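Local structure of catalase (4B7H) at residues K72-F77 with Y254-L259; T90-F95 with P335-S340; H205-G210 with Q234-F239. The protein catalyses the breakdown of hydrogen peroxide to water and oxygen at a haem group, and is inhibited by nitric oxide. All coordinates share one frame; numbering follows the deposited sequence.

Contact 1: K72-F77 with Y254-L259; sequences KGHGAF and YQREDL
The imidazole of H74 lies with one face against the helix backbone: R256 CA stands over the ring centre, 3.7 Å from its centroid in a CH-pi contact, while the carbonyl carbon of Q255 sits over the same face nearer the rim. At the ring edge, in its plane, L259 CD2 approaches H74 CD2 at 3.9 Å. A chi1 of 51° puts CG between the backbone N and the carbonyl carbon, the crowded position, on a CB already directed at the helix. The second flat group, the guanidinium of R256, has K72 CE over one face, 3.4 Å from NH2, and gives a weak, bent hydrogen bond from NH2 to G73 O (2.9 Å). A water accepts from R256 NE at 2.9 Å and is hydrogen-bonded to H74 ND1 at 2.8 Å, so one solvent molecule ties ring to guanidinium. The other ends are held from outside: H74 NE2 by S203 OG, R256 NH1 by G169 O of the second subunit, and K72 NZ by S116 O, D118 and D253. H74 is thus the main side chain between helix 254-264 and strand 73-82 of the catalase beta-barrel, near the haem. Segment 254-259 of that helix runs within 11° of parallel to strand piece 73-77, their axes 8.3 Å apart at the closest, and F107 of strand 100-108 and F319 of helix 319-324 also pack on H74.

Contact 2: T90-F95 with P335-S340; sequences TKADLF and PGVGLS
The backbones of A92 and G336 pass with their CA atoms 4.2 Å apart, G336 in a left-handed conformation (phi 94°), its CA lying against an ST turn at T90-A92. In that turn T90 OG1 accepts from A92 N at 3.0 Å. The same hydroxyl donates to G336 O at 2.9 Å, approaching from above the carbonyl plane, so a single oxygen both closes the turn and fastens it to the other segment. T90 OG1 lies anti to the backbone N (chi1 -178°), beside its own carbonyl carbon, where it meets both partners. K91 runs out in extended form over the glycine, its CG 3.7 Å from G336 CA, and crosses P335 at about a right angle. A92 CB meets V337 CG2 in a small apolar contact. The contact joins the loop after strand 73-82 to the start of the short strand 337-338 of the catalase beta-barrel: I217 of strand 214-217 is hydrogen-bonded through its backbone to both K91 and G336, while Y137 of strand 135-142 packs on V337. P335 O, finally, meets A92 CA in a CA-H...O contact at 3.2 Å, and a water donates to it at 2.8 Å while accepting from D93 N.

Contact 3: H205-G210 with Q234-F239; sequences HQDGFG and QGWDCF
Beside the NADPH pocket, on the catalase beta-barrel, W236 in the loop after strand 223-232 folds its indole over the chain at Q206 and D207, which leads into strand 208-209. Here a tryptophan packs on main-chain as well as side-chain atoms: Q206 CA makes a CH-pi contact with the six-membered ring, 3.7 Å from its centroid and 8° off the normal, and D207 N lies over the same face. Q206 CB reaches W236 CZ3 at 3.6 Å. The CB of W236 leaves the backbone pointing away from the other segment, but chi1 (-84°) sets CG beside the backbone N and the indole comes back over Q206. R197, one of the NADPH-binding residues, makes a cation-pi interaction with this indole, and the W236 side chain lies about 5 Å from the cofactor. At the other end of the contact H205 is held between Q234 and D237: Q234 CB stands over one face of the imidazole, G235 O lies at its edge, and D237 runs alongside, CB to CB. D237 N donates to H205 O at 3.2 Å, while T202 OG1 is hydrogen-bonded to H205 ND1. The carboxylate of D207, turned 72° from the indole plane, takes a salt bridge from K231 through OD2, the same oxygen that receives a weak hydrogen bond from W236 NE1 at 3.0 Å.

All three contacts reach the same antiparallel sheet of the haem-binding catalase barrel. Contacts 1 and 3 are neighbours, their centres 14 Å apart, and they touch where Y254 CE2 packs on F239 CZ at 3.8 Å. R204 also joins them, its side chain in a salt bridge with D258 and its carbonyl O bonded to Q234 NE2. Contact 2 stands apart, centred 29 Å from contact 1 and 26 Å from contact 3, although its loop 90-95 follows the strand that begins at G73. Along the chain, contact 3 is nested inside the loops closed by both others. G210 touches the haem; G73 lies about 6 Å and the V337 side chain about 13 Å from a bound haem, while contact 3 also borders NADPH through W236.

Contact 1: K72-F77 with Y254-L259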
ATOM      1  N   LYS A  72      -7.083 -20.171  -1.843  1.00  7.39           N
ATOM      2  CA  LYS A  72      -7.256 -20.963  -3.069  1.00  7.06           C
ATOM      3  C   LYS A  72      -8.732 -21.188  -3.368  1.00  7.96           C
ATOM      4  O   LYS A  72      -9.397 -21.962  -2.679  1.00  8.53           O
ATOM      5  CB  LYS A  72      -6.571 -22.331  -2.945  1.00  7.72           C
ATOM      6  CG  LYS A  72      -6.685 -23.183  -4.221  1.00  8.71           C
ATOM      7  CD  LYS A  72      -5.700 -22.682  -5.288  1.00  8.49           C
ATOM      8  CE  LYS A  72      -5.925 -23.282  -6.689  1.00  7.88           C
ATOM      9  NZ  LYS A  72      -5.905 -24.780  -6.687  1.00  8.46           N
ATOM     10  N   GLY A  73      -9.253 -20.531  -4.392  1.00  7.64           N
ATOM     11  CA  GLY A  73     -10.656 -20.687  -4.716  1.00  8.80           C
ATOM     12  C   GLY A  73     -10.988 -20.302  -6.137  1.00  7.48           C
ATOM     13  O   GLY A  73     -10.106 -19.932  -6.918  1.00  8.59           O
ATOM     14  N   HIS A  74     -12.275 -20.375  -6.463  1.00  6.81           N
ATOM     15  CA  HIS A  74     -12.742 -20.192  -7.830  1.00  7.57           C
ATOM     16  C   HIS A  74     -14.235 -19.993  -7.744  1.00  7.59           C
ATOM     17  O   HIS A  74     -14.848 -20.280  -6.710  1.00  8.77           O
ATOM     18  CB  HIS A  74     -12.440 -21.437  -8.662  1.00  8.98           C
ATOM     19  CG  HIS A  74     -12.910 -22.699  -8.015  1.00  8.02           C
ATOM     20  ND1 HIS A  74     -12.155 -23.375  -7.081  1.00  8.26           N
ATOM     21  CD2 HIS A  74     -14.077 -23.378  -8.122  1.00  8.47           C
ATOM     22  CE1 HIS A  74     -12.826 -24.433  -6.659  1.00  8.50           C
ATOM     23  NE2 HIS A  74     -14.001 -24.449  -7.262  1.00  8.48           N
ATOM     24  N   GLY A  75     -14.848 -19.508  -8.812  1.00  7.69           N
ATOM     25  CA  GLY A  75     -16.258 -19.216  -8.700  1.00  9.69           C
ATOM     26  C   GLY A  75     -17.009 -19.062  -9.998  1.00  8.82           C
ATOM     27  O   GLY A  75     -16.512 -19.392 -11.076  1.00  7.87           O
ATOM     28  N   ALA A  76     -18.223 -18.545  -9.878  1.00  8.53           N
ATOM     29  CA  ALA A  76     -19.142 -18.459 -11.000  1.00  8.57           C
ATOM     30  C   ALA A  76     -20.278 -17.534 -10.639  1.00  8.65           C
ATOM     31  O   ALA A  76     -20.343 -17.010  -9.528  1.00  8.60           O
ATOM     32  CB  ALA A  76     -19.681 -19.840 -11.348  1.00  9.84           C
ATOM     33  N   PHE A  77     -21.179 -17.341 -11.591  1.00  7.92           N
ATOM     34  CA  PHE A  77     -22.310 -16.453 -11.407  1.00  8.12           C
ATOM     35  C   PHE A  77     -23.565 -17.197 -11.811  1.00  8.58           C
ATOM     36  O   PHE A  77     -23.499 -18.220 -12.492  1.00  9.11           O
ATOM     37  CB  PHE A  77     -22.118 -15.168 -12.227  1.00  8.97           C
ATOM     38  CG  PHE A  77     -20.948 -14.350 -11.774  1.00  9.28           C
ATOM     39  CD1 PHE A  77     -19.663 -14.668 -12.190  1.00  8.57           C
ATOM     40  CD2 PHE A  77     -21.128 -13.280 -10.907  1.00 10.43           C
ATOM     41  CE1 PHE A  77     -18.571 -13.918 -11.756  1.00 10.16           C
ATOM     42  CE2 PHE A  77     -20.050 -12.531 -10.462  1.00  9.99           C
ATOM     43  CZ  PHE A  77     -18.763 -12.850 -10.892  1.00 10.50           C
ATOM     44  N   TYR A 254      -8.173 -29.253  -9.812  1.00  8.97           N
ATOM     45  CA  TYR A 254      -9.217 -30.188 -10.207  1.00  9.55           C
ATOM     46  C   TYR A 254     -10.622 -29.611 -10.091  1.00  7.92           C
ATOM     47  O   TYR A 254     -11.449 -29.774 -10.993  1.00 10.97           O
ATOM     48  CB  TYR A 254      -9.103 -31.456  -9.361  1.00  9.96           C
ATOM     49  CG  TYR A 254     -10.060 -32.551  -9.763  1.00 10.23           C
ATOM     50  CD1 TYR A 254      -9.757 -33.421 -10.808  1.00 12.67           C
ATOM     51  CD2 TYR A 254     -11.259 -32.735  -9.082  1.00 11.54           C
ATOM     52  CE1 TYR A 254     -10.626 -34.435 -11.172  1.00 17.00           C
ATOM     53  CE2 TYR A 254     -12.143 -33.749  -9.445  1.00 12.91           C
ATOM     54  CZ  TYR A 254     -11.816 -34.594 -10.487  1.00 17.04           C
ATOM     55  OH  TYR A 254     -12.683 -35.599 -10.845  1.00 19.42           O
ATOM     56  N   GLN A 255     -10.897 -28.931  -8.981  1.00  7.95           N
ATOM     57  CA  GLN A 255     -12.244 -28.437  -8.732  1.00  8.79           C
ATOM     58  C   GLN A 255     -12.522 -27.147  -9.492  1.00  8.11           C
ATOM     59  O   GLN A 255     -13.639 -26.937  -9.984  1.00  8.78           O
ATOM     60  CB  GLN A 255     -12.492 -28.274  -7.232  1.00  8.66           C
ATOM     61  CG  GLN A 255     -12.319 -29.571  -6.453  1.00  9.66           C
ATOM     62  CD  GLN A 255     -12.701 -29.420  -5.001  1.00 10.72           C
ATOM     63  OE1 GLN A 255     -12.594 -28.343  -4.422  1.00 11.19           O
ATOM     64  NE2 GLN A 255     -13.152 -30.511  -4.401  1.00 11.53           N
ATOM     65  N   ARG A 256     -11.512 -26.284  -9.580  1.00  8.24           N
ATOM     66  CA  ARG A 256     -11.597 -25.089 -10.416  1.00  8.51           C
ATOM     67  C   ARG A 256     -11.929 -25.489 -11.856  1.00  8.16           C
ATOM     68  O   ARG A 256     -12.842 -24.938 -12.476  1.00  9.02           O
ATOM     69  CB  ARG A 256     -10.269 -24.322 -10.358  1.00  8.28           C
ATOM     70  CG  ARG A 256     -10.237 -23.059 -11.202  1.00  7.99           C
ATOM     71  CD  ARG A 256      -8.907 -22.313 -11.068  1.00  7.92           C
ATOM     72  NE  ARG A 256      -8.662 -21.859  -9.700  1.00  7.37           N
ATOM     73  CZ  ARG A 256      -7.706 -20.999  -9.348  1.00  7.89           C
ATOM     74  NH1 ARG A 256      -6.891 -20.495 -10.268  1.00  9.27           N
ATOM     75  NH2 ARG A 256      -7.577 -20.637  -8.074  1.00  8.16           N
ATOM     76  N   GLU A 257     -11.187 -26.457 -12.378  1.00  8.91           N
ATOM     77  CA  GLU A 257     -11.379 -26.891 -13.753  1.00  8.61           C
ATOM     78  C   GLU A 257     -12.735 -27.571 -13.925  1.00  9.25           C
ATOM     79  O   GLU A 257     -13.413 -27.364 -14.935  1.00 10.04           O
ATOM     80  CB  GLU A 257     -10.237 -27.818 -14.175  1.00 10.18           C
ATOM     81  CG  GLU A 257     -10.285 -28.226 -15.640  1.00 12.42           C
ATOM     82  CD  GLU A 257      -8.919 -28.580 -16.202  1.00 17.25           C
ATOM     83  OE1 GLU A 257      -7.952 -28.722 -15.419  1.00 19.78           O
ATOM     84  OE2 GLU A 257      -8.808 -28.706 -17.436  1.00 23.56           O
ATOM     85  N   ASP A 258     -13.131 -28.379 -12.946  1.00  9.76           N
ATOM     86  CA  ASP A 258     -14.428 -29.046 -13.028  1.00  9.07           C
ATOM     87  C   ASP A 258     -15.585 -28.057 -13.138  1.00  8.97           C
ATOM     88  O   ASP A 258     -16.500 -28.251 -13.946  1.00  9.99           O
ATOM     89  CB  ASP A 258     -14.650 -29.952 -11.821  1.00 10.39           C
ATOM     90  CG  ASP A 258     -16.080 -30.439 -11.724  1.00 10.31           C
ATOM     91  OD1 ASP A 258     -16.397 -31.486 -12.335  1.00 11.69           O
ATOM     92  OD2 ASP A 258     -16.896 -29.767 -11.051  1.00 10.15           O
ATOM     93  N   LEU A 259     -15.560 -27.008 -12.321  1.00  9.19           N
ATOM     94  CA  LEU A 259     -16.670 -26.057 -12.331  1.00  9.96           C
ATOM     95  C   LEU A 259     -16.702 -25.267 -13.647  1.00  9.45           C
ATOM     96  O   LEU A 259     -17.782 -25.075 -14.232  1.00 10.19           O
ATOM     97  CB  LEU A 259     -16.632 -25.126 -11.108  1.00  9.30           C
ATOM     98  CG  LEU A 259     -17.775 -24.105 -11.037  1.00 10.10           C
ATOM     99  CD1 LEU A 259     -19.127 -24.799 -10.880  1.00 12.29           C
ATOM    100  CD2 LEU A 259     -17.546 -23.115  -9.911  1.00 10.74           C
TER
HETATM  101  O   HOH W   1      -9.325 -23.220  -7.174  1.00  8.43           O

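Contact 2: T90-F95 with P335-S340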
ATOM      1  N   THR A  90     -39.860 -13.593   6.786  1.00 13.20           N
ATOM      2  CA  THR A  90     -38.903 -12.541   6.442  1.00 13.20           C
ATOM      3  C   THR A  90     -39.443 -11.582   5.397  1.00 11.53           C
ATOM      4  O   THR A  90     -40.178 -11.980   4.488  1.00 13.18           O
ATOM      5  CB  THR A  90     -37.551 -13.116   5.945  1.00 12.79           C
ATOM      6  OG1 THR A  90     -36.644 -12.038   5.665  1.00 12.41           O
ATOM      7  CG2 THR A  90     -37.752 -13.949   4.683  1.00 13.80           C
ATOM      8  N   LYS A  91     -39.068 -10.315   5.543  1.00 11.64           N
ATOM      9  CA  LYS A  91     -39.410  -9.293   4.572  1.00 11.47           C
ATOM     10  C   LYS A  91     -38.265  -9.050   3.599  1.00 10.65           C
ATOM     11  O   LYS A  91     -38.362  -8.163   2.747  1.00 12.45           O
ATOM     12  CB  LYS A  91     -39.755  -7.979   5.275  1.00 11.98           C
ATOM     13  CG  LYS A  91     -38.565  -7.322   5.977  1.00 12.02           C
ATOM     14  CD  LYS A  91     -38.918  -5.956   6.554  1.00 14.12           C
ATOM     15  CE  LYS A  91     -37.720  -5.309   7.237  1.00 16.99           C
ATOM     16  NZ  LYS A  91     -38.086  -3.994   7.828  1.00 19.51           N
ATOM     17  N   ALA A  92     -37.183  -9.819   3.718  1.00 10.89           N
ATOM     18  CA  ALA A  92     -36.020  -9.595   2.855  1.00 11.25           C
ATOM     19  C   ALA A  92     -36.453  -9.682   1.387  1.00 11.99           C
ATOM     20  O   ALA A  92     -37.085 -10.656   0.976  1.00 12.25           O
ATOM     21  CB  ALA A  92     -34.911 -10.603   3.162  1.00 10.88           C
ATOM     22  N   ASP A  93     -36.128  -8.655   0.609  1.00 10.67           N
ATOM     23  CA  ASP A  93     -36.655  -8.545  -0.744  1.00 11.14           C
ATOM     24  C   ASP A  93     -36.360  -9.764  -1.617  1.00 10.24           C
ATOM     25  O   ASP A  93     -37.254 -10.272  -2.297  1.00 11.98           O
ATOM     26  CB  ASP A  93     -36.172  -7.265  -1.421  1.00 12.07           C
ATOM     27  CG  ASP A  93     -36.975  -6.937  -2.657  1.00 13.33           C
ATOM     28  OD1 ASP A  93     -38.110  -6.421  -2.509  1.00 17.07           O
ATOM     29  OD2 ASP A  93     -36.476  -7.202  -3.777  1.00 13.27           O
ATOM     30  N   LEU A  94     -35.124 -10.257  -1.576  1.00  9.58           N
ATOM     31  CA  LEU A  94     -34.732 -11.361  -2.455  1.00 11.05           C
ATOM     32  C   LEU A  94     -35.492 -12.659  -2.158  1.00 11.37           C
ATOM     33  O   LEU A  94     -35.523 -13.560  -3.001  1.00 11.78           O
ATOM     34  CB  LEU A  94     -33.224 -11.630  -2.385  1.00 10.01           C
ATOM     35  CG  LEU A  94     -32.729 -12.528  -1.241  1.00 10.58           C
ATOM     36  CD1 LEU A  94     -31.283 -12.939  -1.496  1.00 10.98           C
ATOM     37  CD2 LEU A  94     -32.852 -11.840   0.119  1.00 11.93           C
ATOM     38  N   PHE A  95     -36.088 -12.763  -0.968  1.00 11.46           N
ATOM     39  CA  PHE A  95     -36.758 -14.001  -0.553  1.00 12.17           C
ATOM     40  C   PHE A  95     -38.272 -13.963  -0.750  1.00 13.76           C
ATOM     41  O   PHE A  95     -38.962 -14.924  -0.412  1.00 15.07           O
ATOM     42  CB  PHE A  95     -36.437 -14.334   0.913  1.00 11.67           C
ATOM     43  CG  PHE A  95     -35.017 -14.785   1.152  1.00 11.54           C
ATOM     44  CD1 PHE A  95     -34.350 -15.581   0.225  1.00 11.95           C
ATOM     45  CD2 PHE A  95     -34.362 -14.430   2.322  1.00 12.46           C
ATOM     46  CE1 PHE A  95     -33.039 -15.994   0.460  1.00 13.14           C
ATOM     47  CE2 PHE A  95     -33.056 -14.839   2.568  1.00 12.52           C
ATOM     48  CZ  PHE A  95     -32.396 -15.624   1.639  1.00 12.33           C
ATOM     49  N   PRO A 335     -32.244  -5.560   4.777  1.00  9.52           N
ATOM     50  CA  PRO A 335     -33.452  -5.570   5.612  1.00  9.23           C
ATOM     51  C   PRO A 335     -34.156  -6.924   5.591  1.00 10.15           C
ATOM     52  O   PRO A 335     -34.242  -7.553   4.536  1.00 10.15           O
ATOM     53  CB  PRO A 335     -34.337  -4.502   4.953  1.00  9.89           C
ATOM     54  CG  PRO A 335     -33.360  -3.543   4.351  1.00 10.67           C
ATOM     55  CD  PRO A 335     -32.210  -4.395   3.873  1.00 10.32           C
ATOM     56  N   GLY A 336     -34.641  -7.361   6.750  1.00 10.10           N
ATOM     57  CA  GLY A 336     -35.258  -8.670   6.872  1.00 11.30           C
ATOM     58  C   GLY A 336     -34.309  -9.773   7.323  1.00 10.47           C
ATOM     59  O   GLY A 336     -34.748 -10.897   7.582  1.00 10.61           O
ATOM     60  N   VAL A 337     -33.016  -9.461   7.412  1.00 10.33           N
ATOM     61  CA  VAL A 337     -32.011 -10.407   7.898  1.00 10.09           C
ATOM     62  C   VAL A 337     -31.230  -9.757   9.033  1.00  9.21           C
ATOM     63  O   VAL A 337     -30.882  -8.572   8.964  1.00 11.48           O
ATOM     64  CB  VAL A 337     -31.011 -10.801   6.794  1.00 11.74           C
ATOM     65  CG1 VAL A 337     -29.933 -11.725   7.340  1.00 13.80           C
ATOM     66  CG2 VAL A 337     -31.731 -11.464   5.634  1.00 12.38           C
ATOM     67  N   GLY A 338     -30.971 -10.522  10.088  1.00  9.65           N
ATOM     68  CA  GLY A 338     -30.179 -10.040  11.200  1.00 10.24           C
ATOM     69  C   GLY A 338     -29.158 -11.063  11.656  1.00  9.39           C
ATOM     70  O   GLY A 338     -29.079 -12.176  11.112  1.00  9.69           O
ATOM     71  N   LEU A 339     -28.385 -10.676  12.667  1.00 10.16           N
ATOM     72  CA  LEU A 339     -27.339 -11.514  13.235  1.00  9.90           C
ATOM     73  C   LEU A 339     -27.883 -12.291  14.450  1.00 10.09           C
ATOM     74  O   LEU A 339     -29.094 -12.524  14.554  1.00 11.44           O
ATOM     75  CB  LEU A 339     -26.132 -10.645  13.621  1.00 10.53           C
ATOM     76  CG  LEU A 339     -25.680  -9.678  12.522  1.00 10.63           C
ATOM     77  CD1 LEU A 339     -24.580  -8.731  13.002  1.00 12.14           C
ATOM     78  CD2 LEU A 339     -25.231 -10.454  11.283  1.00 12.35           C
ATOM     79  N   SER A 340     -26.993 -12.678  15.361  1.00  9.86           N
ATOM     80  CA  SER A 340     -27.352 -13.436  16.562  1.00  9.99           C
ATOM     81  C   SER A 340     -26.178 -13.307  17.525  1.00 10.69           C
ATOM     82  O   SER A 340     -25.117 -12.824  17.123  1.00 11.44           O
ATOM     83  CB  SER A 340     -27.584 -14.912  16.218  1.00 10.55           C
ATOM     84  OG  SER A 340     -26.355 -15.580  15.973  1.00 11.12           O
TER
HETATM   85  O   HOH W   2     -34.104  -6.874   1.821  1.00 11.22           O

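Contact 3: H205-G210 with Q234-F239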
ATOM      1  N   HIS A 205     -20.539 -31.145  -5.913  1.00 10.59           N
ATOM      2  CA  HIS A 205     -20.966 -32.336  -5.187  1.00 11.55           C
ATOM      3  C   HIS A 205     -20.784 -32.209  -3.677  1.00 10.79           C
ATOM      4  O   HIS A 205     -20.245 -33.108  -3.017  1.00 11.25           O
ATOM      5  CB  HIS A 205     -20.215 -33.555  -5.723  1.00 11.22           C
ATOM      6  CG  HIS A 205     -20.567 -33.899  -7.139  1.00 11.22           C
ATOM      7  ND1 HIS A 205     -19.910 -33.365  -8.227  1.00 12.98           N
ATOM      8  CD2 HIS A 205     -21.532 -34.706  -7.643  1.00 11.47           C
ATOM      9  CE1 HIS A 205     -20.440 -33.843  -9.339  1.00 13.76           C
ATOM     10  NE2 HIS A 205     -21.430 -34.655  -9.013  1.00 13.59           N
ATOM     11  N   GLN A 206     -21.238 -31.079  -3.141  1.00 10.63           N
ATOM     12  CA  GLN A 206     -21.218 -30.826  -1.705  1.00 10.06           C
ATOM     13  C   GLN A 206     -22.376 -29.900  -1.388  1.00  9.89           C
ATOM     14  O   GLN A 206     -22.793 -29.100  -2.236  1.00 10.31           O
ATOM     15  CB  GLN A 206     -19.899 -30.157  -1.287  1.00 10.67           C
ATOM     16  CG  GLN A 206     -19.765 -28.739  -1.833  1.00 10.72           C
ATOM     17  CD  GLN A 206     -18.397 -28.137  -1.647  1.00  9.92           C
ATOM     18  OE1 GLN A 206     -17.559 -28.649  -0.890  1.00 10.98           O
ATOM     19  NE2 GLN A 206     -18.152 -27.040  -2.352  1.00 10.24           N
ATOM     20  N   ASP A 207     -22.917 -30.021  -0.180  1.00  9.71           N
ATOM     21  CA  ASP A 207     -23.868 -29.038   0.318  1.00  9.43           C
ATOM     22  C   ASP A 207     -23.134 -27.767   0.726  1.00 10.04           C
ATOM     23  O   ASP A 207     -21.915 -27.776   0.946  1.00 10.39           O
ATOM     24  CB  ASP A 207     -24.581 -29.540   1.574  1.00  9.82           C
ATOM     25  CG  ASP A 207     -25.600 -30.632   1.304  1.00 12.27           C
ATOM     26  OD1 ASP A 207     -26.102 -30.754   0.162  1.00 12.74           O
ATOM     27  OD2 ASP A 207     -25.923 -31.346   2.283  1.00 12.92           O
ATOM     28  N   GLY A 208     -23.899 -26.690   0.882  1.00 10.14           N
ATOM     29  CA  GLY A 208     -23.403 -25.496   1.540  1.00  9.16           C
ATOM     30  C   GLY A 208     -24.274 -25.193   2.741  1.00  8.50           C
ATOM     31  O   GLY A 208     -25.418 -25.657   2.825  1.00  9.48           O
ATOM     32  N   PHE A 209     -23.744 -24.410   3.676  1.00  9.21           N
ATOM     33  CA  PHE A 209     -24.477 -24.041   4.887  1.00  9.05           C
ATOM     34  C   PHE A 209     -24.080 -22.642   5.306  1.00  9.55           C
ATOM     35  O   PHE A 209     -22.926 -22.256   5.118  1.00  9.64           O
ATOM     36  CB  PHE A 209     -24.122 -24.969   6.051  1.00  9.67           C
ATOM     37  CG  PHE A 209     -24.319 -26.431   5.760  1.00  9.72           C
ATOM     38  CD1 PHE A 209     -23.308 -27.164   5.157  1.00  9.91           C
ATOM     39  CD2 PHE A 209     -25.496 -27.084   6.113  1.00 10.54           C
ATOM     40  CE1 PHE A 209     -23.459 -28.519   4.892  1.00  9.93           C
ATOM     41  CE2 PHE A 209     -25.659 -28.443   5.856  1.00 11.59           C
ATOM     42  CZ  PHE A 209     -24.642 -29.162   5.238  1.00 11.19           C
ATOM     43  N   GLY A 210     -25.002 -21.885   5.896  1.00  9.01           N
ATOM     44  CA  GLY A 210     -24.627 -20.630   6.522  1.00 10.19           C
ATOM     45  C   GLY A 210     -23.873 -20.872   7.820  1.00  9.93           C
ATOM     46  O   GLY A 210     -23.149 -19.999   8.309  1.00  8.94           O
ATOM     47  N   GLN A 234     -26.683 -32.283  -7.230  1.00 11.88           N
ATOM     48  CA  GLN A 234     -25.712 -33.202  -7.815  1.00 12.15           C
ATOM     49  C   GLN A 234     -25.372 -34.337  -6.843  1.00 12.61           C
ATOM     50  O   GLN A 234     -24.917 -35.409  -7.260  1.00 14.30           O
ATOM     51  CB  GLN A 234     -24.445 -32.442  -8.223  1.00 12.63           C
ATOM     52  CG  GLN A 234     -24.665 -31.429  -9.354  1.00 12.74           C
ATOM     53  CD  GLN A 234     -25.495 -30.211  -8.950  1.00 11.05           C
ATOM     54  OE1 GLN A 234     -26.524 -29.921  -9.566  1.00 12.59           O
ATOM     55  NE2 GLN A 234     -25.046 -29.491  -7.922  1.00 12.08           N
ATOM     56  N   GLY A 235     -25.609 -34.087  -5.555  1.00 12.40           N
ATOM     57  CA  GLY A 235     -25.371 -35.056  -4.496  1.00 11.88           C
ATOM     58  C   GLY A 235     -23.959 -34.980  -3.940  1.00 12.95           C
ATOM     59  O   GLY A 235     -23.026 -34.650  -4.676  1.00 14.91           O
ATOM     60  N   TRP A 236     -23.795 -35.286  -2.652  1.00 11.96           N
ATOM     61  CA  TRP A 236     -22.464 -35.451  -2.071  1.00 12.84           C
ATOM     62  C   TRP A 236     -21.740 -36.568  -2.814  1.00 12.98           C
ATOM     63  O   TRP A 236     -22.304 -37.640  -3.052  1.00 14.38           O
ATOM     64  CB  TRP A 236     -22.541 -35.808  -0.584  1.00 13.66           C
ATOM     65  CG  TRP A 236     -22.691 -34.630   0.349  1.00 14.07           C
ATOM     66  CD1 TRP A 236     -23.841 -34.195   0.937  1.00 12.60           C
ATOM     67  CD2 TRP A 236     -21.644 -33.761   0.825  1.00 12.29           C
ATOM     68  NE1 TRP A 236     -23.580 -33.101   1.732  1.00 12.32           N
ATOM     69  CE2 TRP A 236     -22.240 -32.817   1.684  1.00 12.66           C
ATOM     70  CE3 TRP A 236     -20.263 -33.695   0.606  1.00 12.45           C
ATOM     71  CZ2 TRP A 236     -21.506 -31.818   2.330  1.00 12.43           C
ATOM     72  CZ3 TRP A 236     -19.531 -32.701   1.255  1.00 11.43           C
ATOM     73  CH2 TRP A 236     -20.158 -31.770   2.094  1.00 12.00           C
ATOM     74  N   ASP A 237     -20.491 -36.315  -3.181  1.00 12.45           N
ATOM     75  CA  ASP A 237     -19.655 -37.324  -3.818  1.00 12.73           C
ATOM     76  C   ASP A 237     -18.232 -37.069  -3.336  1.00 12.87           C
ATOM     77  O   ASP A 237     -17.710 -35.968  -3.524  1.00 14.14           O
ATOM     78  CB  ASP A 237     -19.752 -37.195  -5.341  1.00 15.55           C
ATOM     79  CG  ASP A 237     -19.147 -38.372  -6.073  1.00 21.08           C
ATOM     80  OD1 ASP A 237     -18.790 -39.374  -5.416  1.00 22.12           O
ATOM     81  OD2 ASP A 237     -19.038 -38.295  -7.316  1.00 22.58           O
ATOM     82  N   CYS A 238     -17.614 -38.061  -2.693  1.00 13.05           N
ATOM     83  CA  CYS A 238     -16.341 -37.840  -2.008  1.00 12.29           C
ATOM     84  C   CYS A 238     -15.247 -38.794  -2.455  1.00 12.14           C
ATOM     85  O   CYS A 238     -15.509 -39.978  -2.689  1.00 13.85           O
ATOM     86  CB  CYS A 238     -16.518 -37.970  -0.485  1.00 14.20           C
ATOM     87  SG  CYS A 238     -17.770 -36.893   0.231  1.00 16.53           S
ATOM     88  N   PHE A 239     -14.022 -38.271  -2.545  1.00 11.41           N
ATOM     89  CA  PHE A 239     -12.825 -39.090  -2.703  1.00 11.24           C
ATOM     90  C   PHE A 239     -12.534 -39.777  -1.383  1.00 11.66           C
ATOM     91  O   PHE A 239     -12.958 -39.307  -0.325  1.00 13.07           O
ATOM     92  CB  PHE A 239     -11.614 -38.213  -3.027  1.00 11.60           C
ATOM     93  CG  PHE A 239     -11.614 -37.655  -4.417  1.00 11.76           C
ATOM     94  CD1 PHE A 239     -11.767 -38.484  -5.521  1.00 13.23           C
ATOM     95  CD2 PHE A 239     -11.428 -36.292  -4.621  1.00 13.30           C
ATOM     96  CE1 PHE A 239     -11.763 -37.953  -6.809  1.00 13.74           C
ATOM     97  CE2 PHE A 239     -11.423 -35.757  -5.900  1.00 12.91           C
ATOM     98  CZ  PHE A 239     -11.586 -36.588  -6.994  1.00 14.22           C
TER